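PDB 2YY7: L-threonine dehydrogenase from Flavobacterium frigidimaris, which probably catalyses the NAD-dependent oxidation of the 3-hydroxyl of L-threonine, as an epimerase-like member of the short-chain dehydrogenase/reductase superfamily. Local coordinates for residues Y215-I226 with W292-M303. Numbering follows the deposited sequence.
Sequences YMDDAIDATINI and WDWKHTFDLESM
Asp218 of helix 216-228 binds Thr297 and Phe298 in the loop that leads to the C-terminal helix 300-311. The protein has the Rossmann-type fold of the epimerase/dehydratase family. Here a helix that follows one of its sheet strands, 211-215, has one side covered by the loop before the last helix.

The Asp218 side chain can be followed outward. Asp218 CB lies 4.0 Å from Trp294 CH2. CB already points at the loop, and with CG opposite the carbonyl carbon (chi1 -82°) the carboxylate meets Thr297 and Phe298. Asp218 OD1 accepts from Phe298 N at 3.0 Å through its syn lone pair, with an N-H...O angle of 161°. Asp218 OD2 is gripped twice by Thr297, by Thr297 N at 3.0 Å and by Thr297 OG1 at 2.9 Å, from opposite faces of the carboxylate plane. These bonds limit rotation of the carboxylate. A water accepts from Tyr215 N and donates to Phe298 O.

Aromatic rings pack on both sides of this polar centre. The Tyr215 edge points at the Phe298 face in a T-shaped pair, with planes at 71°. Met303 CG lies over a face of Tyr215, and its SD makes an oblique Met-aromatic contact; Tyr215 OH bonds to Asp306 in the same C-terminal helix. Toward the other end, Ala222 CB makes a CH-pi contact with Trp294, whose NE1 donates to Ala243 O. Trp292 is sandwiched: Trp294 CB lies against one face, and on the opposite face Ile226 CB stands 3.8 Å from the centroid of the Trp292 six-membered ring, nearly on the ring normal.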
loop_
_atom_site.group_PDB
_atom_site.type_symbol
_atom_site.label_atom_id
_atom_site.label_comp_id
_atom_site.label_asym_id
_atom_site.label_seq_id
_atom_site.Cartn_x
_atom_site.Cartn_y
_atom_site.Cartn_z
ATOM N N TYR A 215 26.391 -6.229 -1.941
ATOM C CA TYR A 215 27.163 -6.948 -0.935
ATOM C C TYR A 215 26.794 -6.325 0.412
ATOM O O TYR A 215 26.578 -5.112 0.494
ATOM C CB TYR A 215 28.667 -6.786 -1.194
ATOM C CG TYR A 215 29.527 -7.772 -0.433
ATOM C CD1 TYR A 215 30.844 -7.460 -0.096
ATOM C CD2 TYR A 215 29.038 -9.030 -0.079
ATOM C CE1 TYR A 215 31.650 -8.373 0.572
ATOM C CE2 TYR A 215 29.840 -9.953 0.590
ATOM C CZ TYR A 215 31.145 -9.616 0.911
ATOM O OH TYR A 215 31.940 -10.513 1.575
ATOM N N MET A 216 26.727 -7.138 1.464
ATOM C CA MET A 216 26.340 -6.637 2.789
ATOM C C MET A 216 27.144 -5.433 3.299
ATOM O O MET A 216 26.580 -4.522 3.908
ATOM C CB MET A 216 26.390 -7.772 3.821
ATOM C CG MET A 216 25.778 -7.423 5.184
ATOM S SD MET A 216 24.000 -7.061 5.114
ATOM C CE MET A 216 23.330 -8.722 4.900
ATOM N N ASP A 217 28.455 -5.419 3.068
ATOM C CA ASP A 217 29.273 -4.290 3.526
ATOM C C ASP A 217 28.715 -2.967 3.001
ATOM O O ASP A 217 28.721 -1.952 3.696
ATOM C CB ASP A 217 30.723 -4.430 3.053
ATOM C CG ASP A 217 31.457 -5.570 3.732
ATOM O OD1 ASP A 217 32.696 -5.617 3.621
ATOM O OD2 ASP A 217 30.805 -6.420 4.367
ATOM N N ASP A 218 28.249 -2.990 1.761
ATOM C CA ASP A 218 27.690 -1.803 1.131
ATOM C C ASP A 218 26.341 -1.473 1.758
ATOM O O ASP A 218 26.058 -0.315 2.076
ATOM C CB ASP A 218 27.534 -2.044 -0.375
ATOM C CG ASP A 218 28.822 -1.821 -1.135
ATOM O OD1 ASP A 218 29.007 -2.446 -2.198
ATOM O OD2 ASP A 218 29.650 -1.009 -0.680
ATOM N N ALA A 219 25.512 -2.497 1.940
ATOM C CA ALA A 219 24.199 -2.299 2.532
ATOM C C ALA A 219 24.343 -1.661 3.915
ATOM O O ALA A 219 23.579 -0.769 4.270
ATOM C CB ALA A 219 23.462 -3.629 2.635
ATOM N N ILE A 220 25.323 -2.121 4.687
ATOM C CA ILE A 220 25.557 -1.582 6.028
ATOM C C ILE A 220 26.035 -0.127 5.978
ATOM O O ILE A 220 25.577 0.716 6.749
ATOM C CB ILE A 220 26.600 -2.424 6.788
ATOM C CG1 ILE A 220 26.097 -3.862 6.938
ATOM C CG2 ILE A 220 26.883 -1.804 8.154
ATOM C CD1 ILE A 220 24.764 -3.983 7.658
ATOM N N ASP A 221 26.962 0.170 5.077
ATOM C CA ASP A 221 27.460 1.538 4.950
ATOM C C ASP A 221 26.306 2.468 4.583
ATOM O O ASP A 221 26.189 3.570 5.116
ATOM C CB ASP A 221 28.557 1.601 3.882
ATOM C CG ASP A 221 29.884 1.033 4.373
ATOM O OD1 ASP A 221 30.778 0.788 3.537
ATOM O OD2 ASP A 221 30.032 0.839 5.598
ATOM N N ALA A 222 25.449 2.007 3.679
ATOM C CA ALA A 222 24.299 2.789 3.244
ATOM C C ALA A 222 23.401 3.100 4.429
ATOM O O ALA A 222 23.002 4.248 4.636
ATOM C CB ALA A 222 23.514 2.018 2.181
ATOM N N THR A 223 23.086 2.066 5.201
ATOM C CA THR A 223 22.227 2.201 6.371
ATOM C C THR A 223 22.767 3.217 7.367
ATOM O O THR A 223 22.047 4.107 7.814
ATOM C CB THR A 223 22.062 0.845 7.089
ATOM O OG1 THR A 223 21.524 -0.116 6.172
ATOM C CG2 THR A 223 21.126 0.978 8.286
ATOM N N ILE A 224 24.042 3.083 7.711
ATOM C CA ILE A 224 24.669 3.990 8.661
ATOM C C ILE A 224 24.798 5.412 8.126
ATOM O O ILE A 224 24.548 6.375 8.847
ATOM C CB ILE A 224 26.069 3.472 9.061
ATOM C CG1 ILE A 224 25.926 2.121 9.769
ATOM C CG2 ILE A 224 26.785 4.489 9.942
ATOM C CD1 ILE A 224 27.242 1.476 10.126
ATOM N N ASN A 225 25.191 5.546 6.864
ATOM C CA ASN A 225 25.363 6.867 6.278
ATOM C C ASN A 225 24.080 7.681 6.143
ATOM O O ASN A 225 24.086 8.879 6.417
ATOM C CB ASN A 225 26.068 6.761 4.925
ATOM C CG ASN A 225 27.533 6.377 5.067
ATOM O OD1 ASN A 225 28.124 6.549 6.133
ATOM N ND2 ASN A 225 28.127 5.870 3.995
ATOM N N ILE A 226 22.979 7.052 5.733
ATOM C CA ILE A 226 21.732 7.801 5.604
ATOM C C ILE A 226 21.248 8.239 6.986
ATOM O O ILE A 226 20.638 9.298 7.139
ATOM C CB ILE A 226 20.618 6.972 4.899
ATOM C CG1 ILE A 226 19.410 7.878 4.623
ATOM C CG2 ILE A 226 20.205 5.792 5.763
ATOM C CD1 ILE A 226 18.325 7.245 3.765
ATOM N N TRP A 292 22.349 12.264 -0.278
ATOM C CA TRP A 292 23.257 12.013 0.833
ATOM C C TRP A 292 24.573 11.335 0.466
ATOM O O TRP A 292 25.201 10.685 1.302
ATOM C CB TRP A 292 22.546 11.229 1.951
ATOM C CG TRP A 292 21.701 10.077 1.498
ATOM C CD1 TRP A 292 20.412 10.131 1.042
ATOM C CD2 TRP A 292 22.066 8.692 1.505
ATOM N NE1 TRP A 292 19.950 8.863 0.772
ATOM C CE2 TRP A 292 20.946 7.961 1.046
ATOM C CE3 TRP A 292 23.230 7.995 1.857
ATOM C CZ2 TRP A 292 20.955 6.565 0.932
ATOM C CZ3 TRP A 292 23.241 6.607 1.744
ATOM C CH2 TRP A 292 22.108 5.909 1.285
ATOM N N ASP A 293 24.988 11.503 -0.785
ATOM C CA ASP A 293 26.253 10.957 -1.269
ATOM C C ASP A 293 26.432 9.448 -1.227
ATOM O O ASP A 293 27.522 8.963 -0.925
ATOM C CB ASP A 293 27.416 11.602 -0.516
ATOM C CG ASP A 293 27.594 13.063 -0.862
ATOM O OD1 ASP A 293 27.784 13.361 -2.061
ATOM O OD2 ASP A 293 27.547 13.906 0.061
ATOM N N TRP A 294 25.378 8.698 -1.529
ATOM C CA TRP A 294 25.503 7.249 -1.539
ATOM C C TRP A 294 26.462 6.823 -2.646
ATOM O O TRP A 294 26.433 7.373 -3.744
ATOM C CB TRP A 294 24.146 6.585 -1.786
ATOM C CG TRP A 294 24.268 5.132 -2.185
ATOM C CD1 TRP A 294 23.748 4.543 -3.301
ATOM C CD2 TRP A 294 24.964 4.097 -1.475
ATOM N NE1 TRP A 294 24.073 3.210 -3.332
ATOM C CE2 TRP A 294 24.820 2.906 -2.225
ATOM C CE3 TRP A 294 25.696 4.059 -0.279
ATOM C CZ2 TRP A 294 25.380 1.689 -1.819
ATOM C CZ3 TRP A 294 26.254 2.846 0.124
ATOM C CH2 TRP A 294 26.092 1.678 -0.646
ATOM N N LYS A 295 27.309 5.845 -2.342
ATOM C CA LYS A 295 28.257 5.289 -3.301
ATOM C C LYS A 295 28.625 3.865 -2.883
ATOM O O LYS A 295 29.055 3.638 -1.755
ATOM C CB LYS A 295 29.518 6.162 -3.399
ATOM C CG LYS A 295 29.962 6.861 -2.108
ATOM C CD LYS A 295 30.392 5.897 -1.002
ATOM C CE LYS A 295 29.346 5.817 0.110
ATOM N NZ LYS A 295 29.743 4.876 1.197
ATOM N N HIS A 296 28.438 2.903 -3.784
ATOM C CA HIS A 296 28.760 1.512 -3.479
ATOM C C HIS A 296 30.233 1.251 -3.758
ATOM O O HIS A 296 30.850 1.953 -4.556
ATOM C CB HIS A 296 27.884 0.561 -4.303
ATOM C CG HIS A 296 28.153 0.600 -5.776
ATOM N ND1 HIS A 296 28.941 -0.334 -6.414
ATOM C CD2 HIS A 296 27.724 1.450 -6.739
ATOM C CE1 HIS A 296 28.984 -0.063 -7.707
ATOM N NE2 HIS A 296 28.253 1.015 -7.929
ATOM N N THR A 297 30.801 0.249 -3.095
ATOM C CA THR A 297 32.213 -0.060 -3.283
ATOM C C THR A 297 32.475 -1.417 -3.936
ATOM O O THR A 297 33.462 -1.578 -4.653
ATOM C CB THR A 297 32.965 -0.010 -1.942
ATOM O OG1 THR A 297 32.476 -1.046 -1.084
ATOM C CG2 THR A 297 32.747 1.334 -1.257
ATOM N N PHE A 298 31.593 -2.387 -3.709
ATOM C CA PHE A 298 31.783 -3.723 -4.279
ATOM C C PHE A 298 31.008 -4.022 -5.559
ATOM O O PHE A 298 29.834 -3.681 -5.678
ATOM C CB PHE A 298 31.411 -4.806 -3.259
ATOM C CG PHE A 298 32.318 -4.864 -2.062
ATOM C CD1 PHE A 298 32.139 -3.995 -0.992
ATOM C CD2 PHE A 298 33.353 -5.790 -2.007
ATOM C CE1 PHE A 298 32.983 -4.051 0.121
ATOM C CE2 PHE A 298 34.202 -5.853 -0.898
ATOM C CZ PHE A 298 34.015 -4.982 0.164
ATOM N N ASP A 299 31.676 -4.663 -6.517
ATOM C CA ASP A 299 31.018 -5.080 -7.746
ATOM C C ASP A 299 31.059 -6.604 -7.689
ATOM O O ASP A 299 31.563 -7.162 -6.713
ATOM C CB ASP A 299 31.737 -4.542 -8.995
ATOM C CG ASP A 299 33.199 -4.956 -9.072
ATOM O OD1 ASP A 299 33.876 -4.510 -10.021
ATOM O OD2 ASP A 299 33.674 -5.711 -8.203
ATOM N N LEU A 300 30.537 -7.282 -8.706
ATOM C CA LEU A 300 30.519 -8.743 -8.704
ATOM C C LEU A 300 31.877 -9.398 -8.417
ATOM O O LEU A 300 31.966 -10.311 -7.595
ATOM C CB LEU A 300 29.965 -9.267 -10.030
ATOM C CG LEU A 300 29.909 -10.792 -10.152
ATOM C CD1 LEU A 300 29.157 -11.380 -8.953
ATOM C CD2 LEU A 300 29.230 -11.178 -11.462
ATOM N N GLU A 301 32.923 -8.932 -9.091
ATOM C CA GLU A 301 34.265 -9.476 -8.907
ATOM C C GLU A 301 34.836 -9.307 -7.496
ATOM O O GLU A 301 35.349 -10.264 -6.916
ATOM C CB GLU A 301 35.233 -8.851 -9.925
ATOM C CG GLU A 301 36.709 -9.143 -9.644
ATOM C CD GLU A 301 37.639 -8.594 -10.717
ATOM O OE1 GLU A 301 37.458 -7.430 -11.137
ATOM O OE2 GLU A 301 38.563 -9.325 -11.133
ATOM N N SER A 302 34.763 -8.099 -6.941
ATOM C CA SER A 302 35.296 -7.870 -5.600
ATOM C C SER A 302 34.465 -8.553 -4.514
ATOM O O SER A 302 34.998 -8.963 -3.481
ATOM C CB SER A 302 35.419 -6.365 -5.308
ATOM O OG SER A 302 34.196 -5.684 -5.521
ATOM N N MET A 303 33.162 -8.679 -4.735
ATOM C CA MET A 303 32.324 -9.344 -3.748
ATOM C C MET A 303 32.595 -10.842 -3.747
ATOM O O MET A 303 32.684 -11.463 -2.687
ATOM C CB MET A 303 30.843 -9.113 -4.031
ATOM C CG MET A 303 29.955 -10.015 -3.197
ATOM S SD MET A 303 28.228 -9.854 -3.572
ATOM C CE MET A 303 28.132 -10.816 -5.109
HETATM O O HOH W 1 27.862 -4.244 -3.502
HETATM O O HOH W 2 29.892 1.960 0.420
#